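Local coordinates for protein alpha-fucosidase (Bifidobacterium bifidum, PDB 2EAB) that probably hydrolyses alpha-1,2-linked L-fucose from glycans, this chain being the glycoside hydrolase family 95 catalytic part of a longer protein, at residues W47-P53 against Y754-F758; L587-I591 against W632-K636. One frame throughout, in Å; residues are numbered along the deposited sequence.

Contact 1: W47-P53 against Y754-F758; sequences WQQTTLP and YANLF
The last turn of a helix (Trp47 to Thr50) leaves helical angles at Thr51 (phi/psi -87/160°) and passes into a strand at Leu52. A type I beta turn, Tyr754 to Leu757, docks on this junction, with CA atoms 5.0 Å apart for both Gln49–Tyr754 and Thr50–Asn756. Tyr754 (chi1 m) lays one ring face against Gln49, whose CG lies 3.5 Å from the Tyr754 ring centroid and 9° off its normal, a CH-pi contact; Tyr754 OH hydrogen-bonds to Thr34 O. At Ala755, N donates to a water (3.0 Å) that donates to Gln49 OE1 (2.7 Å); Gln49 NE2 hydrogen-bonds to Asn45 OD1. Asn756 N donates to Gln49 O (3.1 Å), and with chi1 p Asn756 ND2 donates to Gln48 O (3.0 Å) and Thr51 O (2.9 Å), linking the last helical turn to the residue that leaves it. Asn756 OD1 accepts from Phe758 N (3.0 Å), forming an Asx turn. Leu757, at positive phi (64°), points away. Phe758 (chi1 -90°) brings CE1 to 3.7 Å from Pro53 CG, with Gln48 O at its ring edge. Around this buried join of the N-terminal and catalytic family regions, Leu52 pairs through its backbone with Val63 of strand 59-63 and packs on strands 19-22 and 156-161, while Pro53 and Leu757 both touch helix 365-386.

Contact 2: L587-I591 against W632-K636; sequences LNDAI and WSCAK
Trp632 (chi1 m, chi2 -12°) packs its indole against helix 587-591, one face over Ala590: Ala590 CB lies 4.1 Å from the centroid of the Trp632 six-membered ring, 27° off the normal, a CH-pi contact. Both segments are regular alpha-helix, running nearly antiparallel at 158° (signed crossing -158°), with short axes 9.7 Å apart at closest approach. The closest CA pair, Leu587–Trp632, is 6.1 Å apart. Leu587 (m, t) places CD1 3.9 Å from Ala635 CB and CD2 4.2 Å from Trp632 CD1. One turn on, Ile591 (m, t) puts CG1 3.7 Å from Trp632 CB and CD1 4.0 Å from Lys636 CD. Lys636 extends across the groove between the helices, its first three chi angles t and the last m, carrying CE to 3.5 Å from Asn588 CG. No hydrogen bond crosses, so the contact rests on packing, burying 406 Å². Cys634, pointing away from helix 587-591, forms the disulfide with Cys610, and Ser633 OG hydrogen-bonds to Val604 O. Ala590 and Trp632 also touch helix 525-546. The arrangement is near-antiparallel packing of a short, disulfide-linked helix on helix 577-596, in the catalytic region whose helices form an (alpha/alpha)6 barrel in this family.

Contacts 1 and 2 lie on opposite sides of the chain's centre, their own centres 44 Å apart and their nearest atoms about 29 Å apart. In sequence, contact 2 is nested within the long loop that contact 1 closes. Each can be placed against a different ligand region. The side chain of Pro53 is about 13 Å from the bound calcium and about 8 Å from that of Ser386, a calcium ligand. The side chain of Asn588 is about 4 Å from that of Asp690 and 8 Å from that of Glu520, which bind a calcium absent from this chain. It is also about 3 Å from a Tris, probably from the crystallisation liquor, which hydrogen-bonds Asp589 OD1 and may mark a pocket.

Contact 1: W47-P53 against Y754-F758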
loop_
_atom_site.group_PDB
_atom_site.type_symbol
_atom_site.label_atom_id
_atom_site.label_comp_id
_atom_site.label_asym_id
_atom_site.label_seq_id
_atom_site.Cartn_x
_atom_site.Cartn_y
_atom_site.Cartn_z
ATOM N N TRP A 47 2.332 6.596 21.307
ATOM C CA TRP A 47 2.531 7.201 19.989
ATOM C C TRP A 47 1.638 6.541 18.926
ATOM O O TRP A 47 0.900 7.222 18.198
ATOM C CB TRP A 47 4.008 7.135 19.554
ATOM C CG TRP A 47 4.160 7.575 18.123
ATOM C CD1 TRP A 47 4.281 8.852 17.669
ATOM C CD2 TRP A 47 4.142 6.735 16.957
ATOM N NE1 TRP A 47 4.358 8.865 16.294
ATOM C CE2 TRP A 47 4.268 7.578 15.833
ATOM C CE3 TRP A 47 4.053 5.352 16.757
ATOM C CZ2 TRP A 47 4.286 7.083 14.523
ATOM C CZ3 TRP A 47 4.067 4.858 15.455
ATOM C CH2 TRP A 47 4.186 5.724 14.358
ATOM N N GLN A 48 1.708 5.216 18.832
ATOM C CA GLN A 48 1.050 4.518 17.722
ATOM C C GLN A 48 -0.466 4.511 17.830
ATOM O O GLN A 48 -1.153 4.389 16.816
ATOM C CB GLN A 48 1.564 3.082 17.567
ATOM C CG GLN A 48 1.156 2.145 18.686
ATOM C CD GLN A 48 1.463 0.697 18.384
ATOM O OE1 GLN A 48 1.698 0.317 17.233
ATOM N NE2 GLN A 48 1.441 -0.129 19.420
ATOM N N GLN A 49 -0.989 4.644 19.049
ATOM C CA GLN A 49 -2.434 4.533 19.262
ATOM C C GLN A 49 -3.171 5.866 19.258
ATOM O O GLN A 49 -4.392 5.893 19.082
ATOM C CB GLN A 49 -2.748 3.768 20.556
ATOM C CG GLN A 49 -2.177 2.360 20.583
ATOM C CD GLN A 49 -2.922 1.405 21.502
ATOM O OE1 GLN A 49 -4.126 1.555 21.749
ATOM N NE2 GLN A 49 -2.213 0.394 21.987
ATOM N N THR A 50 -2.444 6.962 19.453
ATOM C CA THR A 50 -3.100 8.227 19.803
ATOM C C THR A 50 -2.716 9.467 18.992
ATOM O O THR A 50 -3.457 10.449 19.014
ATOM C CB THR A 50 -2.923 8.576 21.309
ATOM O OG1 THR A 50 -1.564 8.935 21.553
ATOM C CG2 THR A 50 -3.304 7.412 22.212
ATOM N N THR A 51 -1.576 9.449 18.302
ATOM C CA THR A 51 -1.107 10.647 17.610
ATOM C C THR A 51 -1.691 10.767 16.203
ATOM O O THR A 51 -2.159 9.785 15.627
ATOM C CB THR A 51 0.438 10.719 17.563
ATOM O OG1 THR A 51 0.943 9.628 16.783
ATOM C CG2 THR A 51 1.029 10.677 18.974
ATOM N N LEU A 52 -1.660 11.977 15.657
ATOM C CA LEU A 52 -2.340 12.253 14.397
ATOM C C LEU A 52 -1.344 12.602 13.298
ATOM O O LEU A 52 -0.568 13.544 13.440
ATOM C CB LEU A 52 -3.396 13.350 14.580
ATOM C CG LEU A 52 -4.578 12.952 15.473
ATOM C CD1 LEU A 52 -5.447 14.154 15.822
ATOM C CD2 LEU A 52 -5.407 11.851 14.810
ATOM N N PRO A 53 -1.339 11.805 12.212
ATOM C CA PRO A 53 -0.343 11.926 11.160
ATOM C C PRO A 53 -0.664 12.936 10.068
ATOM O O PRO A 53 -1.827 13.134 9.698
ATOM C CB PRO A 53 -0.322 10.521 10.560
ATOM C CG PRO A 53 -1.731 10.064 10.678
ATOM C CD PRO A 53 -2.255 10.675 11.960
ATOM N N TYR A 754 -6.786 1.488 16.150
ATOM C CA TYR A 754 -6.462 2.266 17.336
ATOM C C TYR A 754 -7.328 3.533 17.396
ATOM O O TYR A 754 -8.073 3.833 16.453
ATOM C CB TYR A 754 -4.973 2.626 17.359
ATOM C CG TYR A 754 -4.004 1.476 17.586
ATOM C CD1 TYR A 754 -4.294 0.441 18.481
ATOM C CD2 TYR A 754 -2.766 1.456 16.935
ATOM C CE1 TYR A 754 -3.384 -0.597 18.698
ATOM C CE2 TYR A 754 -1.849 0.428 17.149
ATOM C CZ TYR A 754 -2.163 -0.595 18.025
ATOM O OH TYR A 754 -1.252 -1.613 18.221
ATOM N N ALA A 755 -7.215 4.281 18.493
ATOM C CA ALA A 755 -8.014 5.494 18.707
ATOM C C ALA A 755 -7.790 6.572 17.649
ATOM O O ALA A 755 -8.689 7.373 17.384
ATOM C CB ALA A 755 -7.771 6.060 20.104
ATOM N N ASN A 756 -6.594 6.586 17.056
ATOM C CA ASN A 756 -6.255 7.498 15.963
ATOM C C ASN A 756 -6.569 6.913 14.581
ATOM O O ASN A 756 -6.124 7.445 13.562
ATOM C CB ASN A 756 -4.772 7.874 16.038
ATOM C CG ASN A 756 -3.850 6.664 15.898
ATOM O OD1 ASN A 756 -4.306 5.529 15.762
ATOM N ND2 ASN A 756 -2.545 6.906 15.941
ATOM N N LEU A 757 -7.313 5.810 14.582
ATOM C CA LEU A 757 -7.720 5.075 13.380
ATOM C C LEU A 757 -6.574 4.463 12.575
ATOM O O LEU A 757 -6.748 4.105 11.405
ATOM C CB LEU A 757 -8.677 5.897 12.500
ATOM C CG LEU A 757 -9.928 6.425 13.216
ATOM C CD1 LEU A 757 -10.879 7.068 12.221
ATOM C CD2 LEU A 757 -10.639 5.333 14.019
ATOM N N PHE A 758 -5.407 4.326 13.203
ATOM C CA PHE A 758 -4.357 3.488 12.632
ATOM C C PHE A 758 -4.760 2.019 12.724
ATOM O O PHE A 758 -5.160 1.525 13.783
ATOM C CB PHE A 758 -3.024 3.675 13.363
ATOM C CG PHE A 758 -2.127 4.755 12.793
ATOM C CD1 PHE A 758 -2.377 5.355 11.549
ATOM C CD2 PHE A 758 -0.980 5.125 13.492
ATOM C CE1 PHE A 758 -1.513 6.340 11.038
ATOM C CE2 PHE A 758 -0.116 6.105 12.997
ATOM C CZ PHE A 758 -0.378 6.709 11.763
HETATM O O HOH W 1 -6.283 3.131 21.101
#

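Contact 2: L587-I591 against W632-K636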
loop_
_atom_site.group_PDB
_atom_site.type_symbol
_atom_site.label_atom_id
_atom_site.label_comp_id
_atom_site.label_asym_id
_atom_site.label_seq_id
_atom_site.Cartn_x
_atom_site.Cartn_y
_atom_site.Cartn_z
ATOM N N LEU A 587 1.745 -13.266 -16.776
ATOM C CA LEU A 587 1.763 -13.549 -18.209
ATOM C C LEU A 587 0.531 -12.969 -18.899
ATOM O O LEU A 587 0.621 -12.465 -20.018
ATOM C CB LEU A 587 1.893 -15.051 -18.471
ATOM C CG LEU A 587 3.220 -15.690 -18.043
ATOM C CD1 LEU A 587 3.153 -17.200 -18.185
ATOM C CD2 LEU A 587 4.406 -15.125 -18.830
ATOM N N ASN A 588 -0.607 -13.032 -18.215
ATOM C CA ASN A 588 -1.844 -12.441 -18.709
ATOM C C ASN A 588 -1.681 -10.929 -18.919
ATOM O O ASN A 588 -1.962 -10.406 -20.009
ATOM C CB ASN A 588 -2.972 -12.747 -17.721
ATOM C CG ASN A 588 -4.347 -12.699 -18.359
ATOM O OD1 ASN A 588 -4.514 -12.307 -19.516
ATOM N ND2 ASN A 588 -5.349 -13.109 -17.597
ATOM N N ASP A 589 -1.202 -10.242 -17.882
ATOM C CA ASP A 589 -0.925 -8.808 -17.961
ATOM C C ASP A 589 0.116 -8.485 -19.035
ATOM O O ASP A 589 -0.045 -7.511 -19.782
ATOM C CB ASP A 589 -0.424 -8.262 -16.612
ATOM C CG ASP A 589 -1.514 -8.138 -15.543
ATOM O OD1 ASP A 589 -2.704 -8.363 -15.825
ATOM O OD2 ASP A 589 -1.159 -7.787 -14.394
ATOM N N ALA A 590 1.176 -9.291 -19.102
ATOM C CA ALA A 590 2.241 -9.083 -20.082
ATOM C C ALA A 590 1.724 -9.193 -21.514
ATOM O O ALA A 590 2.078 -8.380 -22.369
ATOM C CB ALA A 590 3.380 -10.063 -19.846
ATOM N N ILE A 591 0.890 -10.198 -21.764
ATOM C CA ILE A 591 0.261 -10.375 -23.071
ATOM C C ILE A 591 -0.603 -9.164 -23.415
ATOM O O ILE A 591 -0.559 -8.664 -24.543
ATOM C CB ILE A 591 -0.550 -11.690 -23.125
ATOM C CG1 ILE A 591 0.405 -12.888 -23.164
ATOM C CG2 ILE A 591 -1.477 -11.717 -24.342
ATOM C CD1 ILE A 591 -0.230 -14.215 -22.801
ATOM N N TRP A 632 4.577 -16.615 -24.432
ATOM C CA TRP A 632 3.798 -16.256 -23.259
ATOM C C TRP A 632 2.426 -16.932 -23.240
ATOM O O TRP A 632 1.996 -17.417 -22.197
ATOM C CB TRP A 632 3.649 -14.743 -23.138
ATOM C CG TRP A 632 4.952 -14.026 -22.919
ATOM C CD1 TRP A 632 6.168 -14.578 -22.598
ATOM C CD2 TRP A 632 5.160 -12.614 -22.984
ATOM N NE1 TRP A 632 7.115 -13.591 -22.474
ATOM C CE2 TRP A 632 6.521 -12.376 -22.698
ATOM C CE3 TRP A 632 4.322 -11.521 -23.254
ATOM C CZ2 TRP A 632 7.068 -11.090 -22.688
ATOM C CZ3 TRP A 632 4.866 -10.242 -23.241
ATOM C CH2 TRP A 632 6.225 -10.040 -22.958
ATOM N N SER A 633 1.748 -16.977 -24.390
ATOM C CA SER A 633 0.445 -17.651 -24.487
ATOM C C SER A 633 0.552 -19.140 -24.170
ATOM O O SER A 633 -0.296 -19.699 -23.472
ATOM C CB SER A 633 -0.173 -17.469 -25.877
ATOM O OG SER A 633 -0.451 -16.104 -26.134
ATOM N N CYS A 634 1.599 -19.779 -24.688
ATOM C CA CYS A 634 1.817 -21.194 -24.439
ATOM C C CYS A 634 2.062 -21.450 -22.954
ATOM O O CYS A 634 1.376 -22.266 -22.339
ATOM C CB CYS A 634 2.978 -21.713 -25.282
ATOM S SG CYS A 634 3.366 -23.441 -24.946
ATOM N N ALA A 635 3.019 -20.728 -22.373
ATOM C CA ALA A 635 3.355 -20.891 -20.959
ATOM C C ALA A 635 2.123 -20.688 -20.074
ATOM O O ALA A 635 1.847 -21.492 -19.182
ATOM C CB ALA A 635 4.473 -19.933 -20.556
ATOM N N LYS A 636 1.368 -19.626 -20.347
ATOM C CA LYS A 636 0.178 -19.298 -19.564
ATOM C C LYS A 636 -0.843 -20.439 -19.601
ATOM O O LYS A 636 -1.439 -20.784 -18.577
ATOM C CB LYS A 636 -0.444 -18.006 -20.094
ATOM C CG LYS A 636 -1.731 -17.581 -19.417
ATOM C CD LYS A 636 -2.170 -16.221 -19.922
ATOM C CE LYS A 636 -3.595 -15.910 -19.517
ATOM N NZ LYS A 636 -4.580 -16.685 -20.313
#